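Local coordinates for T-cell surface glycoprotein CD1A1 antigen (Gallus gallus, PDB 3JVG) that probably presents lipid antigens to T cells as an MHC class I-like CD1 glycoprotein of the cell surface, at residues G28-D32 / V33-S37; S55-K58 / G59-D62; T161-D164 / I165-F169. All coordinates share one frame; numbering follows the deposited sequence.

Interaction 1 (G28-D32 / V33-S37)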
ATOM      1  N   GLY A  28       9.727   1.060  -5.251  1.00 18.25           N
ATOM      2  CA  GLY A  28       9.498   0.837  -6.708  1.00 17.01           C
ATOM      3  C   GLY A  28       8.423  -0.246  -6.807  1.00 17.51           C
ATOM      4  O   GLY A  28       8.542  -1.294  -6.154  1.00 18.36           O
ATOM      5  N   LEU A  29       7.352   0.007  -7.546  1.00 16.68           N
ATOM      6  CA  LEU A  29       6.296  -0.969  -7.644  1.00 17.08           C
ATOM      7  C   LEU A  29       5.945  -1.261  -9.071  1.00 17.37           C
ATOM      8  O   LEU A  29       5.925  -0.350  -9.907  1.00 17.21           O
ATOM      9  CB  LEU A  29       5.023  -0.458  -6.936  1.00 17.09           C
ATOM     10  CG  LEU A  29       5.082  -0.185  -5.423  1.00 17.03           C
ATOM     11  CD1 LEU A  29       3.989   0.788  -4.977  1.00 17.54           C
ATOM     12  CD2 LEU A  29       4.998  -1.475  -4.621  1.00 17.76           C
ATOM     13  N   LEU A  30       5.617  -2.516  -9.315  1.00 17.93           N
ATOM     14  CA  LEU A  30       5.099  -2.983 -10.565  1.00 18.48           C
ATOM     15  C   LEU A  30       3.757  -3.610 -10.188  1.00 19.03           C
ATOM     16  O   LEU A  30       3.677  -4.740  -9.669  1.00 19.47           O
ATOM     17  CB  LEU A  30       6.086  -4.025 -11.132  1.00 18.87           C
ATOM     18  CG  LEU A  30       6.265  -4.289 -12.638  1.00 23.24           C
ATOM     19  CD1 LEU A  30       6.128  -5.738 -13.024  1.00 24.60           C
ATOM     20  CD2 LEU A  30       5.540  -3.335 -13.612  1.00 22.97           C
ATOM     21  N   GLY A  31       2.690  -2.869 -10.434  1.00 19.16           N
ATOM     22  CA  GLY A  31       1.386  -3.195  -9.837  1.00 19.72           C
ATOM     23  C   GLY A  31       1.539  -3.191  -8.320  1.00 19.35           C
ATOM     24  O   GLY A  31       1.943  -2.159  -7.710  1.00 18.67           O
ATOM     25  N   ASP A  32       1.248  -4.320  -7.678  1.00 19.91           N
ATOM     26  CA  ASP A  32       1.470  -4.391  -6.221  1.00 19.75           C
ATOM     27  C   ASP A  32       2.700  -5.248  -5.927  1.00 19.69           C
ATOM     28  O   ASP A  32       2.881  -5.655  -4.807  1.00 19.89           O
ATOM     29  CB  ASP A  32       0.249  -4.959  -5.461  1.00 20.59           C
ATOM     30  CG  ASP A  32      -0.170  -6.330  -5.963  1.00 21.54           C
ATOM     31  OD1 ASP A  32       0.447  -6.839  -6.914  1.00 21.54           O
ATOM     32  OD2 ASP A  32      -1.139  -6.933  -5.408  1.00 22.43           O
ATOM     33  N   VAL A  33       3.498  -5.567  -6.940  1.00 19.60           N
ATOM     34  CA  VAL A  33       4.733  -6.319  -6.711  1.00 19.66           C
ATOM     35  C   VAL A  33       5.855  -5.335  -6.380  1.00 18.94           C
ATOM     36  O   VAL A  33       6.177  -4.427  -7.206  1.00 18.46           O
ATOM     37  CB  VAL A  33       5.128  -7.140  -7.925  1.00 20.09           C
ATOM     38  CG1 VAL A  33       6.500  -7.799  -7.685  1.00 20.55           C
ATOM     39  CG2 VAL A  33       4.026  -8.172  -8.325  1.00 21.02           C
ATOM     40  N   LYS A  34       6.429  -5.472  -5.180  1.00 19.02           N
ATOM     41  CA  LYS A  34       7.486  -4.552  -4.753  1.00 18.57           C
ATOM     42  C   LYS A  34       8.800  -4.907  -5.437  1.00 18.68           C
ATOM     43  O   LYS A  34       9.344  -5.974  -5.181  1.00 19.28           O
ATOM     44  CB  LYS A  34       7.620  -4.553  -3.238  1.00 18.85           C
ATOM     45  CG  LYS A  34       6.437  -3.805  -2.548  1.00 20.62           C
ATOM     46  CD  LYS A  34       6.468  -4.012  -1.008  1.00 29.66           C
ATOM     47  CE  LYS A  34       5.352  -3.200  -0.286  1.00 33.83           C
ATOM     48  NZ  LYS A  34       5.532  -3.054   1.229  1.00 40.80           N
ATOM     49  N   MET A  35       9.301  -4.010  -6.313  1.00 18.23           N
ATOM     50  CA  MET A  35      10.512  -4.308  -7.077  1.00 18.47           C
ATOM     51  C   MET A  35      11.728  -4.079  -6.208  1.00 18.68           C
ATOM     52  O   MET A  35      12.655  -4.849  -6.252  1.00 19.28           O
ATOM     53  CB  MET A  35      10.604  -3.454  -8.343  1.00 18.13           C
ATOM     54  CG  MET A  35       9.496  -3.785  -9.351  1.00 18.23           C
ATOM     55  SD  MET A  35       9.803  -2.823 -10.840  1.00 23.32           S
ATOM     56  CE  MET A  35       9.521  -1.181 -10.203  1.00 17.35           C
ATOM     57  N   GLY A  36      11.720  -3.019  -5.422  1.00 18.33           N
ATOM     58  CA  GLY A  36      12.821  -2.698  -4.534  1.00 18.70           C
ATOM     59  C   GLY A  36      12.572  -1.413  -3.757  1.00 18.33           C
ATOM     60  O   GLY A  36      11.466  -0.844  -3.764  1.00 18.12           O
ATOM     61  N   SER A  37      13.583  -0.953  -3.054  1.00 18.77           N
ATOM     62  CA  SER A  37      13.415   0.170  -2.199  1.00 20.65           C
ATOM     63  C   SER A  37      14.759   0.841  -1.967  1.00 23.89           C
ATOM     64  O   SER A  37      15.805   0.348  -2.373  1.00 24.14           O
ATOM     65  CB  SER A  37      12.853  -0.255  -0.847  1.00 19.92           C
ATOM     66  OG  SER A  37      13.819  -1.005  -0.169  1.00 22.64           O
TER
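Leu-29 and Lys-34 face each other as a non-hydrogen-bonded antiparallel pair, with their side chains running side by side on one face of the sheet. The CD2 methyl of Leu-29 presses against CG of Lys-34 at 3.4 Å, closer than carbons normally meet. A CA-H...O contact accompanies them, CA of Leu-29 lying 3.5 Å from O of Val-33. That same oxygen takes the amide of Leu-30, N to O 2.9 Å, in a nearly straight bond (174°) lying in the carbonyl plane. The return bond, Val-33 N to Leu-30 O, is also 2.9 Å and closes the type II' turn, whose positive phi at Gly-31 suits a residue with no side chain. Farther from the turn, Gly-28 faces both Met-35 and Gly-36: its oxygen accepts Met-35 N at 2.8 Å, whereas its own N donates to Gly-36 O at 3.0 Å, a pattern consistent with a classic beta bulge at Met-35 and Gly-36. On the buried face, Met-35 sends CG to within 3.9 Å of CB of Leu-30. A bend at its last torsion (chi3 -67°) then folds the CE methyl back over the strand, 3.6 Å from N of Leu-29. This face rests on helix 148-172, where Leu-30 meets Leu-166. Projecting from the turn, the carboxylate of Asp-32 is gripped at both oxygens, OD1 by the hydroxyl of Tyr-207 and OD2 by that of Tyr-241, tying the hairpin tip to the immunoglobulin domain. The whole is a tight two-residue beta hairpin, joining strands 21-30 and 33-38 in the antiparallel floor of an MHC class I-like antigen-binding platform.

Interaction 2 (S55-K58 / G59-D62); sequences SLPK and GDWD
Leu-56 lies against the indole of Trp-61 at the N-terminus of helix 58-82, one of the two helices of the MHC-like platform. With Pro-57 in the N-cap position, the pair occupies the N' and N4 sites of a hydrophobic staple. The side chains cross at about a right angle: CG of Leu-56 stands 4.2 Å above the ring plane, offset toward the rim, and its CD2 methyl touches CZ2 of Trp-61 at 3.7 Å. The indole nitrogen has a weak hydrogen bond to the carbonyl of Arg-53, and Tyr-47 meets the ring edge-to-face. The methyl end of Leu-56 also reaches Leu-168 and Phe-169 of helix 148-172.

In the first turn of the helix, Trp-61 N donates to Pro-57 O, 3.2 Å away, with an N-H...O angle of 162° and in the carbonyl plane. One residue on, Asp-62 N reaches Lys-58 O at 2.8 Å, the donor lying nearly along the C=O axis. Asp-60 lies beside Pro-57, its OD1 3.6 Å from CD of the proline ring. The negative charge of Asp-60 so near the start of the helix is consistent with a favourable interaction with its dipole.

Lys-58 and Asp-62, one turn apart on an exposed surface, form a salt bridge whose hydrogen bond is weak. Arg-53 brings a like charge close to the ammonium group, and the aspartate would probably offset part of that repulsion. Bent at chi2 and chi3, the lysine chain crosses the aspartate side chain at about a right angle, with NZ 3.3 Å from Asp-62 OD1.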
ATOM      1  N   SER A  55      17.392  -8.209 -16.259  1.00 25.84           N
ATOM      2  CA  SER A  55      16.532  -7.715 -17.309  1.00 25.55           C
ATOM      3  C   SER A  55      17.166  -6.543 -18.042  1.00 25.68           C
ATOM      4  O   SER A  55      16.805  -6.299 -19.175  1.00 26.00           O
ATOM      5  CB  SER A  55      15.113  -7.392 -16.810  1.00 23.55           C
ATOM      6  OG  SER A  55      15.072  -6.103 -16.200  1.00 23.62           O
ATOM      7  N   LEU A  56      18.118  -5.849 -17.410  1.00 25.16           N
ATOM      8  CA  LEU A  56      18.852  -4.743 -18.072  1.00 25.87           C
ATOM      9  C   LEU A  56      20.343  -4.917 -17.818  1.00 26.84           C
ATOM     10  O   LEU A  56      20.717  -5.529 -16.808  1.00 27.14           O
ATOM     11  CB  LEU A  56      18.456  -3.404 -17.470  1.00 24.82           C
ATOM     12  CG  LEU A  56      17.219  -2.526 -17.724  1.00 24.71           C
ATOM     13  CD1 LEU A  56      16.653  -2.566 -19.172  1.00 29.27           C
ATOM     14  CD2 LEU A  56      16.267  -2.810 -16.796  1.00 26.66           C
ATOM     15  N   PRO A  57      21.202  -4.401 -18.720  1.00 27.58           N
ATOM     16  CA  PRO A  57      22.631  -4.480 -18.418  1.00 28.09           C
ATOM     17  C   PRO A  57      23.039  -3.572 -17.254  1.00 26.89           C
ATOM     18  O   PRO A  57      22.407  -2.544 -16.974  1.00 25.74           O
ATOM     19  CB  PRO A  57      23.334  -4.033 -19.730  1.00 29.64           C
ATOM     20  CG  PRO A  57      22.251  -3.500 -20.642  1.00 29.66           C
ATOM     21  CD  PRO A  57      20.909  -3.682 -19.985  1.00 28.90           C
ATOM     22  N   LYS A  58      24.095  -3.979 -16.591  1.00 27.65           N
ATOM     23  CA  LYS A  58      24.710  -3.220 -15.544  1.00 27.57           C
ATOM     24  C   LYS A  58      24.733  -1.694 -15.818  1.00 27.16           C
ATOM     25  O   LYS A  58      24.272  -0.932 -15.003  1.00 26.20           O
ATOM     26  CB  LYS A  58      26.128  -3.781 -15.350  1.00 29.58           C
ATOM     27  CG  LYS A  58      26.465  -4.200 -13.910  1.00 36.72           C
ATOM     28  CD  LYS A  58      25.969  -3.166 -12.844  1.00 41.28           C
ATOM     29  CE  LYS A  58      26.897  -3.112 -11.605  1.00 45.79           C
ATOM     30  NZ  LYS A  58      26.226  -2.423 -10.443  1.00 47.69           N
ATOM     31  N   GLY A  59      25.247  -1.243 -16.964  1.00 27.97           N
ATOM     32  CA  GLY A  59      25.300   0.178 -17.257  1.00 27.75           C
ATOM     33  C   GLY A  59      23.947   0.883 -17.137  1.00 26.19           C
ATOM     34  O   GLY A  59      23.890   1.975 -16.603  1.00 25.69           O
ATOM     35  N   ASP A  60      22.870   0.260 -17.618  1.00 25.58           N
ATOM     36  CA  ASP A  60      21.538   0.821 -17.399  1.00 24.23           C
ATOM     37  C   ASP A  60      21.166   0.937 -15.924  1.00 23.27           C
ATOM     38  O   ASP A  60      20.745   2.014 -15.495  1.00 22.56           O
ATOM     39  CB  ASP A  60      20.448   0.065 -18.184  1.00 24.00           C
ATOM     40  CG  ASP A  60      20.455   0.427 -19.669  1.00 28.00           C
ATOM     41  OD1 ASP A  60      19.814  -0.285 -20.461  1.00 31.78           O
ATOM     42  OD2 ASP A  60      21.155   1.405 -20.045  1.00 32.04           O
ATOM     43  N   TRP A  61      21.335  -0.157 -15.160  1.00 23.40           N
ATOM     44  CA  TRP A  61      21.201  -0.079 -13.710  1.00 22.84           C
ATOM     45  C   TRP A  61      22.001   1.059 -13.051  1.00 23.08           C
ATOM     46  O   TRP A  61      21.424   1.817 -12.228  1.00 22.76           O
ATOM     47  CB  TRP A  61      21.389  -1.431 -12.999  1.00 23.23           C
ATOM     48  CG  TRP A  61      20.210  -2.304 -13.243  1.00 22.66           C
ATOM     49  CD1 TRP A  61      20.202  -3.497 -13.929  1.00 24.13           C
ATOM     50  CD2 TRP A  61      18.840  -2.047 -12.863  1.00 22.91           C
ATOM     51  NE1 TRP A  61      18.934  -3.984 -13.996  1.00 24.55           N
ATOM     52  CE2 TRP A  61      18.073  -3.119 -13.352  1.00 24.93           C
ATOM     53  CE3 TRP A  61      18.184  -0.990 -12.181  1.00 21.50           C
ATOM     54  CZ2 TRP A  61      16.682  -3.192 -13.160  1.00 23.37           C
ATOM     55  CZ3 TRP A  61      16.822  -1.063 -11.970  1.00 22.66           C
ATOM     56  CH2 TRP A  61      16.074  -2.145 -12.468  1.00 25.69           C
ATOM     57  N   ASP A  62      23.279   1.196 -13.407  1.00 24.29           N
ATOM     58  CA  ASP A  62      24.093   2.277 -12.894  1.00 24.78           C
ATOM     59  C   ASP A  62      23.463   3.667 -13.133  1.00 24.09           C
ATOM     60  O   ASP A  62      23.538   4.539 -12.253  1.00 23.84           O
ATOM     61  CB  ASP A  62      25.452   2.323 -13.539  1.00 26.32           C
ATOM     62  CG  ASP A  62      26.326   1.074 -13.255  1.00 28.24           C
ATOM     63  OD1 ASP A  62      26.119   0.303 -12.309  1.00 27.30           O
ATOM     64  OD2 ASP A  62      27.262   0.906 -14.031  1.00 28.77           O
TER

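Interaction 3 (T161-D164 / I165-F169)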
ATOM      1  N   THR A 161      11.024   6.433 -21.783  1.00 23.80           N
ATOM      2  CA  THR A 161      11.831   5.532 -21.028  1.00 23.60           C
ATOM      3  C   THR A 161      11.050   4.750 -19.939  1.00 22.66           C
ATOM      4  O   THR A 161      11.254   3.546 -19.797  1.00 20.90           O
ATOM      5  CB  THR A 161      13.221   6.124 -20.628  1.00 24.21           C
ATOM      6  OG1 THR A 161      13.491   5.991 -19.235  1.00 27.28           O
ATOM      7  CG2 THR A 161      13.476   7.492 -21.164  1.00 23.09           C
ATOM      8  N   CYS A 162      10.137   5.416 -19.225  1.00 22.26           N
ATOM      9  CA  CYS A 162       9.290   4.703 -18.264  1.00 23.00           C
ATOM     10  C   CYS A 162       8.464   3.608 -18.942  1.00 22.60           C
ATOM     11  O   CYS A 162       8.429   2.494 -18.458  1.00 22.86           O
ATOM     12  CB  CYS A 162       8.323   5.666 -17.585  1.00 23.81           C
ATOM     13  SG  CYS A 162       7.675   4.943 -16.143  1.00 29.46           S
ATOM     14  N   VAL A 163       7.806   3.938 -20.051  1.00 21.90           N
ATOM     15  CA  VAL A 163       6.991   3.000 -20.840  1.00 23.10           C
ATOM     16  C   VAL A 163       7.821   1.819 -21.393  1.00 24.39           C
ATOM     17  O   VAL A 163       7.416   0.632 -21.289  1.00 24.42           O
ATOM     18  CB  VAL A 163       6.256   3.754 -22.014  1.00 24.75           C
ATOM     19  CG1 VAL A 163       5.627   2.801 -23.013  1.00 26.85           C
ATOM     20  CG2 VAL A 163       5.210   4.719 -21.471  1.00 22.65           C
ATOM     21  N   ASP A 164       8.979   2.141 -21.969  1.00 24.40           N
ATOM     22  CA  ASP A 164       9.833   1.118 -22.491  1.00 25.66           C
ATOM     23  C   ASP A 164      10.258   0.152 -21.403  1.00 24.15           C
ATOM     24  O   ASP A 164      10.292  -1.047 -21.639  1.00 25.49           O
ATOM     25  CB  ASP A 164      11.076   1.720 -23.090  1.00 27.58           C
ATOM     26  CG  ASP A 164      10.806   2.506 -24.388  1.00 32.96           C
ATOM     27  OD1 ASP A 164       9.646   2.547 -24.905  1.00 36.53           O
ATOM     28  OD2 ASP A 164      11.801   3.096 -24.865  1.00 37.99           O
ATOM     29  N   ILE A 165      10.649   0.672 -20.247  1.00 21.74           N
ATOM     30  CA  ILE A 165      11.033  -0.180 -19.135  1.00 21.13           C
ATOM     31  C   ILE A 165       9.829  -0.994 -18.627  1.00 20.90           C
ATOM     32  O   ILE A 165       9.962  -2.207 -18.363  1.00 21.28           O
ATOM     33  CB  ILE A 165      11.665   0.597 -18.000  1.00 20.88           C
ATOM     34  CG1 ILE A 165      13.025   1.136 -18.475  1.00 23.36           C
ATOM     35  CG2 ILE A 165      11.809  -0.316 -16.745  1.00 19.66           C
ATOM     36  CD1 ILE A 165      13.644   2.236 -17.611  1.00 24.57           C
ATOM     37  N   LEU A 166       8.673  -0.342 -18.533  1.00 20.68           N
ATOM     38  CA  LEU A 166       7.432  -1.051 -18.216  1.00 21.85           C
ATOM     39  C   LEU A 166       7.230  -2.283 -19.126  1.00 24.06           C
ATOM     40  O   LEU A 166       7.082  -3.402 -18.602  1.00 23.89           O
ATOM     41  CB  LEU A 166       6.175  -0.119 -18.218  1.00 21.05           C
ATOM     42  CG  LEU A 166       4.830  -0.775 -17.871  1.00 22.72           C
ATOM     43  CD1 LEU A 166       4.881  -1.645 -16.572  1.00 20.81           C
ATOM     44  CD2 LEU A 166       3.614   0.173 -17.814  1.00 22.25           C
ATOM     45  N   ARG A 167       7.255  -2.089 -20.461  1.00 25.49           N
ATOM     46  CA  ARG A 167       6.976  -3.185 -21.403  1.00 28.17           C
ATOM     47  C   ARG A 167       7.909  -4.342 -21.126  1.00 28.67           C
ATOM     48  O   ARG A 167       7.497  -5.510 -21.093  1.00 29.30           O
ATOM     49  CB  ARG A 167       7.177  -2.785 -22.849  1.00 29.18           C
ATOM     50  CG  ARG A 167       6.184  -1.791 -23.304  1.00 33.08           C
ATOM     51  CD  ARG A 167       6.219  -1.621 -24.822  1.00 36.11           C
ATOM     52  NE  ARG A 167       4.842  -1.794 -25.251  1.00 43.42           N
ATOM     53  CZ  ARG A 167       3.999  -0.800 -25.535  1.00 46.95           C
ATOM     54  NH1 ARG A 167       4.410   0.475 -25.511  1.00 44.96           N
ATOM     55  NH2 ARG A 167       2.745  -1.091 -25.894  1.00 49.86           N
ATOM     56  N   LEU A 168       9.168  -3.994 -20.926  1.00 27.72           N
ATOM     57  CA  LEU A 168      10.188  -4.957 -20.626  1.00 28.02           C
ATOM     58  C   LEU A 168       9.981  -5.674 -19.273  1.00 27.60           C
ATOM     59  O   LEU A 168      10.238  -6.879 -19.172  1.00 28.82           O
ATOM     60  CB  LEU A 168      11.490  -4.208 -20.610  1.00 28.29           C
ATOM     61  CG  LEU A 168      12.628  -4.920 -19.943  1.00 29.76           C
ATOM     62  CD1 LEU A 168      13.277  -5.863 -20.955  1.00 34.69           C
ATOM     63  CD2 LEU A 168      13.564  -3.821 -19.564  1.00 34.46           C
ATOM     64  N   PHE A 169       9.553  -4.937 -18.241  1.00 24.85           N
ATOM     65  CA  PHE A 169       9.284  -5.513 -16.910  1.00 25.00           C
ATOM     66  C   PHE A 169       8.049  -6.450 -16.920  1.00 25.94           C
ATOM     67  O   PHE A 169       8.043  -7.496 -16.240  1.00 26.26           O
ATOM     68  CB  PHE A 169       9.098  -4.395 -15.855  1.00 21.48           C
ATOM     69  CG  PHE A 169      10.399  -3.754 -15.383  1.00 20.95           C
ATOM     70  CD1 PHE A 169      11.638  -4.145 -15.911  1.00 20.63           C
ATOM     71  CD2 PHE A 169      10.391  -2.765 -14.410  1.00 19.23           C
ATOM     72  CE1 PHE A 169      12.828  -3.588 -15.451  1.00 20.38           C
ATOM     73  CE2 PHE A 169      11.600  -2.198 -13.953  1.00 18.97           C
ATOM     74  CZ  PHE A 169      12.824  -2.618 -14.481  1.00 19.58           C
TER
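Thr-161 and Ile-165, one turn apart in the long helix 148-172 of the MHC-like platform, lie side by side and point the same way. The touching is done by the long branch of the isoleucine: CG1 approaches the carbonyl oxygen of Thr-161 to 3.3 Å, and CD1 continues to 4.1 Å from OG1 of the threonine. That carbonyl is also the acceptor for Ile-165 N, one of four successive i to i+4 bonds that run from here to Leu-168 N, all close to straight.

Val-163 and Arg-167 repeat the parallel alignment on another side of the helix. The arginine runs alongside the valine, its CG 3.4 Å from O of Val-163, and a bend at chi3 (128°) turns the guanidinium back so that NH1 comes 3.6 Å from CG1 of Val-163, an oblique approach.

Between these two rows, Cys-162 forms a disulfide with Cys-97, the link between helix and sheet floor characteristic of the alpha-2 domain in MHC class I-like proteins. Leu-166, with CG anti to its nitrogen, descends to Leu-8 and Leu-99 of the floor, while Arg-167 also packs on Leu-99 and Val-163 touches Cys-97. An unidentified molecule about 4 Å from the side chain of Ile-165 only suggests a pocket here. Farther down, the short branch of Ile-165 lies over one face of the Phe-169 ring in a CH-pi contact, CG2 standing 3.3 Å above the plane and over the ring centre.

All three contacts belong to the MHC-like platform. Interaction 1 is part of its sheet floor, whereas interaction 2 spans the start of helix 58-82 and the loop before it, and interaction 3 lies within helix 148-172. Interactions 1 and 3 are partly buried; interaction 2 is a surface contact with one buried indole. Backbone hydrogen bonds are common to all three, and interaction 2 adds a salt bridge at the surface. Phe-169 brings them together: Met-35 SD of interaction 1 lies 3.6 Å from its CD2, and Trp-61 CH2 of interaction 2 is 3.9 Å from its CZ. Interactions 1 and 2 do not touch, their nearest atoms being about 7 Å apart, so segment 165-169 bridges the two.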